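Local coordinates for protein 4-amino-4-deoxy-L-arabinose transferase or related glycosyltransferases of PMT family (Cupriavidus metallidurans, PDB 5EZM) that probably transfers aminoarabinose from a polyprenyl phosphate carrier to lipid A, as an integral membrane glycosyltransferase of the GT-C fold with a bound zinc ion, at residues L376-S390 with A414-R428. Residues are numbered along the deposited sequence; the frame is centred on the assembly and turned at random.
Sequences LIGMAIVAACGLLAS and AVAFVVMLLGIAVAR. With MPG ([(Z)-octadec-9-enyl] (2R)-2,3-bis(oxidanyl)propanoate), chain I; MPG ([(Z)-octadec-9-enyl] (2R)-2,3-bis(oxidanyl)propanoate), chain B.
Phe417 lays the face of its ring on the backbone of Gly386 in a CH-pi contact. Gly386 CA stands 3.5 Å from the ring centroid of Phe417, only 9° off the ring normal, so it sits over the middle of the six carbons. With no side chain on Gly386, the ring reaches the opposing main chain itself.

Most of the side-chain contacts are apolar, and much of the surface meshes as knobs into holes. Ala383 enters a hole formed by Phe417, Met420, Leu421 and Ile424, its CB 3.8 Å from Leu421 CD2. Leu421 returns the favour, sitting among Ala380, Ala383, Ala384 and Leu387. Ile424 fits among Leu376, Met379, Ala380 and Ala383. Leu387, with CG anti to its own N (chi1 177°), fills the hole of Ala414, Phe417, Val418 and Leu421, placing CD1 3.7 Å from Val418 CG2. Leu376 brings CD1 to 3.8 Å from Arg428 N and rests CD2 against Ala427 CB. Several methyls lie on backbone carbonyls of the other helix: Ile424 CD1 is 3.5 Å from Met379 O, and Leu421 CD2 meets Ala380 O.

The pair is an antiparallel packing of two predicted transmembrane helices: segments 376-389 and 414-428, on helices 369-389 and 403-430, run at 157° to each other, their axes 8.4 Å apart at the closest. Helix 435-456 covers a flank, where Tyr442 touches Leu376, and Phe450 touches Met420.

No hydrogen bond joins the segments. Ser390 OG instead donates to Leu387 O at 2.6 Å within its own segment, while touching Ala414 CB.

Lipid-like molecules lie alongside: one MPG chain comes within 3.7 Å of Gly378 CA through its C3, and another packs its C1 against Arg428 CG and Ile377 CG1.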
ATOM      1  N   LEU A 376      18.072 -21.770   6.471  1.00 72.05           N
ATOM      2  CA  LEU A 376      19.110 -20.984   5.809  1.00 70.33           C
ATOM      3  C   LEU A 376      19.580 -21.656   4.529  1.00 68.70           C
ATOM      4  O   LEU A 376      19.881 -20.980   3.539  1.00 68.12           O
ATOM      5  CB  LEU A 376      20.293 -20.765   6.752  1.00 71.73           C
ATOM      6  CG  LEU A 376      20.093 -19.769   7.887  1.00 70.91           C
ATOM      7  CD1 LEU A 376      21.324 -19.723   8.781  1.00 72.28           C
ATOM      8  CD2 LEU A 376      19.796 -18.407   7.304  1.00 67.84           C
ATOM      9  N   ILE A 377      19.668 -22.988   4.533  1.00 68.56           N
ATOM     10  CA  ILE A 377      20.068 -23.704   3.324  1.00 66.90           C
ATOM     11  C   ILE A 377      19.031 -23.505   2.227  1.00 66.14           C
ATOM     12  O   ILE A 377      19.362 -23.127   1.094  1.00 65.79           O
ATOM     13  CB  ILE A 377      20.286 -25.196   3.627  1.00 65.85           C
ATOM     14  CG1 ILE A 377      21.487 -25.381   4.555  1.00 63.69           C
ATOM     15  CG2 ILE A 377      20.472 -25.970   2.332  1.00 68.16           C
ATOM     16  CD1 ILE A 377      21.734 -26.815   4.948  1.00 65.09           C
ATOM     17  N   GLY A 378      17.759 -23.752   2.550  1.00 66.61           N
ATOM     18  CA  GLY A 378      16.714 -23.573   1.552  1.00 67.09           C
ATOM     19  C   GLY A 378      16.688 -22.166   0.984  1.00 66.43           C
ATOM     20  O   GLY A 378      16.640 -21.973  -0.237  1.00 64.37           O
ATOM     21  N   MET A 379      16.730 -21.161   1.864  0.59 67.57           N
ATOM     22  CA  MET A 379      16.649 -19.782   1.397  0.59 64.99           C
ATOM     23  C   MET A 379      17.892 -19.376   0.618  0.59 67.24           C
ATOM     24  O   MET A 379      17.804 -18.556  -0.302  0.59 65.38           O
ATOM     25  CB  MET A 379      16.422 -18.830   2.569  0.59 66.69           C
ATOM     26  CG  MET A 379      16.004 -17.441   2.122  0.59 63.85           C
ATOM     27  SD  MET A 379      14.580 -17.508   1.017  0.59 62.13           S
ATOM     28  CE  MET A 379      14.526 -15.822   0.418  0.59 61.63           C
ATOM     29  N   ALA A 380      19.055 -19.928   0.972  1.00 67.34           N
ATOM     30  CA  ALA A 380      20.251 -19.684   0.176  1.00 67.36           C
ATOM     31  C   ALA A 380      20.083 -20.254  -1.224  1.00 70.31           C
ATOM     32  O   ALA A 380      20.465 -19.616  -2.214  1.00 69.28           O
ATOM     33  CB  ALA A 380      21.478 -20.288   0.857  1.00 66.55           C
ATOM     34  N   ILE A 381      19.491 -21.447  -1.324  1.00 73.66           N
ATOM     35  CA  ILE A 381      19.213 -22.033  -2.633  1.00 76.13           C
ATOM     36  C   ILE A 381      18.307 -21.115  -3.445  1.00 78.65           C
ATOM     37  O   ILE A 381      18.672 -20.666  -4.538  1.00 80.82           O
ATOM     38  CB  ILE A 381      18.602 -23.436  -2.484  1.00 75.90           C
ATOM     39  CG1 ILE A 381      19.646 -24.426  -1.960  1.00 78.21           C
ATOM     40  CG2 ILE A 381      18.036 -23.909  -3.818  1.00 74.46           C
ATOM     41  CD1 ILE A 381      19.139 -25.854  -1.850  1.00 79.23           C
ATOM     42  N   VAL A 382      17.114 -20.811  -2.920  1.00 77.55           N
ATOM     43  CA  VAL A 382      16.153 -20.065  -3.734  1.00 75.06           C
ATOM     44  C   VAL A 382      16.666 -18.662  -4.048  1.00 74.17           C
ATOM     45  O   VAL A 382      16.434 -18.146  -5.149  1.00 76.73           O
ATOM     46  CB  VAL A 382      14.764 -20.037  -3.063  1.00 72.33           C
ATOM     47  CG1 VAL A 382      14.881 -19.681  -1.623  1.00 73.32           C
ATOM     48  CG2 VAL A 382      13.841 -19.055  -3.762  1.00 68.73           C
ATOM     49  N   ALA A 383      17.396 -18.032  -3.123  1.00 71.64           N
ATOM     50  CA  ALA A 383      17.981 -16.727  -3.429  1.00 68.35           C
ATOM     51  C   ALA A 383      19.048 -16.838  -4.516  1.00 69.49           C
ATOM     52  O   ALA A 383      19.154 -15.960  -5.379  1.00 70.32           O
ATOM     53  CB  ALA A 383      18.566 -16.092  -2.169  1.00 67.48           C
ATOM     54  N   ALA A 384      19.844 -17.910  -4.493  1.00 70.99           N
ATOM     55  CA  ALA A 384      20.806 -18.128  -5.571  1.00 72.91           C
ATOM     56  C   ALA A 384      20.099 -18.336  -6.906  1.00 76.16           C
ATOM     57  O   ALA A 384      20.591 -17.902  -7.956  1.00 75.56           O
ATOM     58  CB  ALA A 384      21.706 -19.319  -5.242  1.00 71.52           C
ATOM     59  N   CYS A 385      18.941 -19.002  -6.886  1.00 77.04           N
ATOM     60  CA  CYS A 385      18.150 -19.135  -8.105  1.00 78.55           C
ATOM     61  C   CYS A 385      17.635 -17.782  -8.574  1.00 76.79           C
ATOM     62  O   CYS A 385      17.568 -17.523  -9.781  1.00 75.81           O
ATOM     63  CB  CYS A 385      16.991 -20.104  -7.878  1.00 80.68           C
ATOM     64  SG  CYS A 385      17.489 -21.835  -7.775  1.00 83.70           S
ATOM     65  N   GLY A 386      17.258 -16.908  -7.638  1.00 76.08           N
ATOM     66  CA  GLY A 386      16.906 -15.551  -8.015  1.00 74.45           C
ATOM     67  C   GLY A 386      18.066 -14.818  -8.659  1.00 75.41           C
ATOM     68  O   GLY A 386      17.882 -14.063  -9.617  1.00 76.66           O
ATOM     69  N   LEU A 387      19.280 -15.041  -8.148  1.00 74.75           N
ATOM     70  CA  LEU A 387      20.462 -14.424  -8.743  1.00 75.32           C
ATOM     71  C   LEU A 387      20.699 -14.937 -10.159  1.00 79.80           C
ATOM     72  O   LEU A 387      20.998 -14.152 -11.068  1.00 79.33           O
ATOM     73  CB  LEU A 387      21.684 -14.689  -7.863  1.00 75.18           C
ATOM     74  CG  LEU A 387      23.035 -14.185  -8.371  1.00 74.53           C
ATOM     75  CD1 LEU A 387      23.000 -12.679  -8.566  1.00 75.43           C
ATOM     76  CD2 LEU A 387      24.144 -14.578  -7.411  1.00 72.29           C
ATOM     77  N   LEU A 388      20.577 -16.250 -10.368  1.00 84.54           N
ATOM     78  CA  LEU A 388      20.759 -16.800 -11.708  1.00 85.09           C
ATOM     79  C   LEU A 388      19.665 -16.344 -12.664  1.00 84.42           C
ATOM     80  O   LEU A 388      19.927 -16.156 -13.857  1.00 84.23           O
ATOM     81  CB  LEU A 388      20.800 -18.328 -11.655  1.00 85.24           C
ATOM     82  CG  LEU A 388      22.102 -18.976 -11.187  1.00 85.46           C
ATOM     83  CD1 LEU A 388      21.978 -20.491 -11.198  1.00 85.01           C
ATOM     84  CD2 LEU A 388      23.261 -18.529 -12.060  1.00 86.96           C
ATOM     85  N   ALA A 389      18.446 -16.160 -12.168  1.00 85.45           N
ATOM     86  CA  ALA A 389      17.308 -15.802 -13.002  1.00 88.11           C
ATOM     87  C   ALA A 389      17.124 -14.298 -13.150  1.00 92.33           C
ATOM     88  O   ALA A 389      16.241 -13.870 -13.901  1.00 93.02           O
ATOM     89  CB  ALA A 389      16.025 -16.420 -12.435  1.00 86.55           C
ATOM     90  N   SER A 390      17.928 -13.488 -12.459  1.00 93.25           N
ATOM     91  CA  SER A 390      17.771 -12.040 -12.554  1.00 89.78           C
ATOM     92  C   SER A 390      17.936 -11.487 -13.969  1.00 90.08           C
ATOM     93  O   SER A 390      17.206 -10.542 -14.311  1.00 88.54           O
ATOM     94  CB  SER A 390      18.733 -11.345 -11.580  1.00 87.68           C
ATOM     95  OG  SER A 390      20.052 -11.844 -11.696  1.00 88.80           O
ATOM     96  N   ALA A 414      19.726  -8.370  -9.365  1.00 60.28           N
ATOM     97  CA  ALA A 414      20.868  -9.221  -9.056  1.00 60.94           C
ATOM     98  C   ALA A 414      21.556  -8.770  -7.775  1.00 60.66           C
ATOM     99  O   ALA A 414      21.906  -9.597  -6.924  1.00 62.77           O
ATOM    100  CB  ALA A 414      21.852  -9.223 -10.224  1.00 62.09           C
ATOM    101  N   VAL A 415      21.750  -7.458  -7.615  1.00 59.52           N
ATOM    102  CA  VAL A 415      22.321  -6.933  -6.377  1.00 60.10           C
ATOM    103  C   VAL A 415      21.445  -7.308  -5.187  1.00 59.97           C
ATOM    104  O   VAL A 415      21.950  -7.680  -4.119  1.00 60.68           O
ATOM    105  CB  VAL A 415      22.515  -5.406  -6.480  1.00 59.41           C
ATOM    106  CG1 VAL A 415      22.803  -4.803  -5.113  1.00 57.03           C
ATOM    107  CG2 VAL A 415      23.642  -5.079  -7.447  1.00 61.13           C
ATOM    108  N   ALA A 416      20.122  -7.233  -5.356  1.00 57.65           N
ATOM    109  CA  ALA A 416      19.213  -7.574  -4.264  1.00 56.86           C
ATOM    110  C   ALA A 416      19.408  -9.020  -3.816  1.00 60.32           C
ATOM    111  O   ALA A 416      19.562  -9.301  -2.620  1.00 61.65           O
ATOM    112  CB  ALA A 416      17.764  -7.326  -4.691  1.00 52.27           C
ATOM    113  N   PHE A 417      19.418  -9.959  -4.765  1.00 60.62           N
ATOM    114  CA  PHE A 417      19.642 -11.344  -4.366  1.00 63.87           C
ATOM    115  C   PHE A 417      21.047 -11.546  -3.811  1.00 66.17           C
ATOM    116  O   PHE A 417      21.259 -12.433  -2.974  1.00 67.04           O
ATOM    117  CB  PHE A 417      19.373 -12.288  -5.538  1.00 65.72           C
ATOM    118  CG  PHE A 417      17.911 -12.499  -5.814  1.00 65.03           C
ATOM    119  CD1 PHE A 417      17.115 -13.176  -4.904  1.00 63.94           C
ATOM    120  CD2 PHE A 417      17.331 -12.012  -6.974  1.00 65.73           C
ATOM    121  CE1 PHE A 417      15.769 -13.368  -5.148  1.00 64.84           C
ATOM    122  CE2 PHE A 417      15.983 -12.201  -7.225  1.00 66.29           C
ATOM    123  CZ  PHE A 417      15.201 -12.880  -6.311  1.00 66.06           C
ATOM    124  N   VAL A 418      22.011 -10.725  -4.235  1.00 66.40           N
ATOM    125  CA  VAL A 418      23.364 -10.855  -3.703  1.00 67.93           C
ATOM    126  C   VAL A 418      23.399 -10.450  -2.232  1.00 70.05           C
ATOM    127  O   VAL A 418      23.989 -11.147  -1.400  1.00 73.91           O
ATOM    128  CB  VAL A 418      24.365 -10.043  -4.545  1.00 64.48           C
ATOM    129  CG1 VAL A 418      25.670  -9.853  -3.786  1.00 62.55           C
ATOM    130  CG2 VAL A 418      24.641 -10.758  -5.856  1.00 63.61           C
ATOM    131  N   VAL A 419      22.761  -9.329  -1.882  1.00 67.29           N
ATOM    132  CA  VAL A 419      22.759  -8.929  -0.477  1.00 67.51           C
ATOM    133  C   VAL A 419      21.937  -9.911   0.351  1.00 66.78           C
ATOM    134  O   VAL A 419      22.265 -10.172   1.519  1.00 68.28           O
ATOM    135  CB  VAL A 419      22.280  -7.469  -0.309  1.00 66.14           C
ATOM    136  CG1 VAL A 419      20.954  -7.243  -0.973  1.00 66.40           C
ATOM    137  CG2 VAL A 419      22.190  -7.087   1.163  1.00 64.78           C
ATOM    138  N   MET A 420      20.886 -10.497  -0.232  1.00 64.58           N
ATOM    139  CA  MET A 420      20.200 -11.593   0.450  1.00 67.75           C
ATOM    140  C   MET A 420      21.168 -12.729   0.764  1.00 69.80           C
ATOM    141  O   MET A 420      21.202 -13.239   1.892  1.00 71.04           O
ATOM    142  CB  MET A 420      19.039 -12.110  -0.398  1.00 71.61           C
ATOM    143  CG  MET A 420      17.874 -11.154  -0.525  1.00 74.53           C
ATOM    144  SD  MET A 420      16.542 -11.863  -1.511  1.00 76.68           S
ATOM    145  CE  MET A 420      15.568 -10.399  -1.851  1.00 76.66           C
ATOM    146  N   LEU A 421      21.971 -13.132  -0.224  1.00 70.37           N
ATOM    147  CA  LEU A 421      22.925 -14.215  -0.005  1.00 71.63           C
ATOM    148  C   LEU A 421      23.951 -13.847   1.060  1.00 73.44           C
ATOM    149  O   LEU A 421      24.324 -14.684   1.888  1.00 75.05           O
ATOM    150  CB  LEU A 421      23.622 -14.576  -1.316  1.00 71.45           C
ATOM    151  CG  LEU A 421      22.773 -15.343  -2.326  1.00 71.87           C
ATOM    152  CD1 LEU A 421      23.549 -15.570  -3.614  1.00 72.67           C
ATOM    153  CD2 LEU A 421      22.320 -16.663  -1.728  1.00 73.52           C
ATOM    154  N   LEU A 422      24.424 -12.600   1.049  1.00 73.81           N
ATOM    155  CA  LEU A 422      25.360 -12.156   2.078  1.00 74.64           C
ATOM    156  C   LEU A 422      24.744 -12.290   3.462  1.00 72.70           C
ATOM    157  O   LEU A 422      25.334 -12.903   4.359  1.00 76.26           O
ATOM    158  CB  LEU A 422      25.790 -10.713   1.815  1.00 76.45           C
ATOM    159  CG  LEU A 422      26.627 -10.475   0.557  1.00 79.98           C
ATOM    160  CD1 LEU A 422      26.897  -8.992   0.354  1.00 80.63           C
ATOM    161  CD2 LEU A 422      27.931 -11.253   0.629  1.00 82.59           C
ATOM    162  N   GLY A 423      23.541 -11.735   3.645  1.00 68.02           N
ATOM    163  CA  GLY A 423      22.862 -11.862   4.924  1.00 65.21           C
ATOM    164  C   GLY A 423      22.685 -13.307   5.358  1.00 64.94           C
ATOM    165  O   GLY A 423      22.844 -13.634   6.536  1.00 64.99           O
ATOM    166  N   ILE A 424      22.362 -14.190   4.409  1.00 63.05           N
ATOM    167  CA  ILE A 424      22.225 -15.608   4.735  1.00 63.21           C
ATOM    168  C   ILE A 424      23.557 -16.176   5.209  1.00 67.91           C
ATOM    169  O   ILE A 424      23.617 -16.933   6.189  1.00 69.13           O
ATOM    170  CB  ILE A 424      21.679 -16.381   3.520  1.00 62.12           C
ATOM    171  CG1 ILE A 424      20.233 -15.976   3.236  1.00 56.96           C
ATOM    172  CG2 ILE A 424      21.793 -17.892   3.731  1.00 64.07           C
ATOM    173  CD1 ILE A 424      19.659 -16.641   2.013  1.00 55.22           C
ATOM    174  N   ALA A 425      24.647 -15.806   4.532  1.00 67.88           N
ATOM    175  CA  ALA A 425      25.964 -16.328   4.883  1.00 66.91           C
ATOM    176  C   ALA A 425      26.385 -15.875   6.277  1.00 65.43           C
ATOM    177  O   ALA A 425      26.803 -16.692   7.108  1.00 66.98           O
ATOM    178  CB  ALA A 425      26.991 -15.892   3.838  1.00 66.53           C
ATOM    179  N   VAL A 426      26.282 -14.573   6.553  1.00 62.50           N
ATOM    180  CA  VAL A 426      26.681 -14.093   7.872  1.00 65.97           C
ATOM    181  C   VAL A 426      25.736 -14.623   8.948  1.00 71.19           C
ATOM    182  O   VAL A 426      26.156 -14.857  10.089  1.00 73.27           O
ATOM    183  CB  VAL A 426      26.779 -12.554   7.884  1.00 60.58           C
ATOM    184  CG1 VAL A 426      25.543 -11.932   7.295  1.00 60.61           C
ATOM    185  CG2 VAL A 426      27.012 -12.038   9.292  1.00 58.43           C
ATOM    186  N   ALA A 427      24.466 -14.857   8.608  1.00 72.25           N
ATOM    187  CA  ALA A 427      23.562 -15.496   9.561  1.00 72.58           C
ATOM    188  C   ALA A 427      24.030 -16.908   9.894  1.00 75.56           C
ATOM    189  O   ALA A 427      23.998 -17.325  11.060  1.00 76.76           O
ATOM    190  CB  ALA A 427      22.138 -15.520   9.009  1.00 69.23           C
ATOM    191  N   ARG A 428      24.475 -17.656   8.881  1.00 76.69           N
ATOM    192  CA  ARG A 428      25.041 -18.977   9.136  1.00 79.83           C
ATOM    193  C   ARG A 428      26.294 -18.880   9.998  1.00 81.45           C
ATOM    194  O   ARG A 428      26.548 -19.755  10.834  1.00 83.06           O
ATOM    195  CB  ARG A 428      25.347 -19.686   7.816  1.00 80.58           C
ATOM    196  CG  ARG A 428      25.949 -21.075   7.984  1.00 81.77           C
ATOM    197  CD  ARG A 428      25.066 -21.952   8.856  1.00 83.38           C
ATOM    198  NE  ARG A 428      25.628 -23.287   9.039  1.00 87.86           N
ATOM    199  CZ  ARG A 428      26.441 -23.628  10.034  1.00 89.68           C
ATOM    200  NH1 ARG A 428      26.793 -22.730  10.945  1.00 89.16           N
ATOM    201  NH2 ARG A 428      26.903 -24.869  10.118  1.00 91.13           N
TER
HETATM  202  C2  MPG I 608      12.571 -24.102   1.276  1.00 83.58           C
HETATM  203  C3  MPG I 608      13.240 -24.502   2.585  1.00 83.08           C
HETATM  204  C4  MPG I 608      12.642 -25.769   3.172  1.00 81.37           C
HETATM  205  C5  MPG I 608      13.182 -26.063   4.580  1.00 79.54           C
HETATM  206  C6  MPG I 608      12.414 -27.205   5.261  1.00 79.57           C
HETATM  207  C7  MPG I 608      12.914 -27.473   6.691  1.00 81.97           C
HETATM  208  C8  MPG I 608      12.066 -28.544   7.420  1.00 83.46           C
HETATM  209  C1  MPG I 608      12.973 -22.693   0.834  1.00 83.29           C
HETATM  210  C2  MPG B 626      24.363 -22.161   3.704  1.00 76.73           C
HETATM  211  C3  MPG B 626      24.764 -20.731   3.368  1.00 76.97           C
HETATM  212  C4  MPG B 626      25.326 -20.616   1.960  1.00 77.95           C
HETATM  213  C5  MPG B 626      25.811 -19.193   1.637  1.00 78.10           C
HETATM  214  C6  MPG B 626      26.094 -19.004   0.140  1.00 78.09           C
HETATM  215  C7  MPG B 626      26.379 -17.532  -0.205  1.00 78.66           C
HETATM  216  C1  MPG B 626      23.882 -22.306   5.151  1.00 77.11           C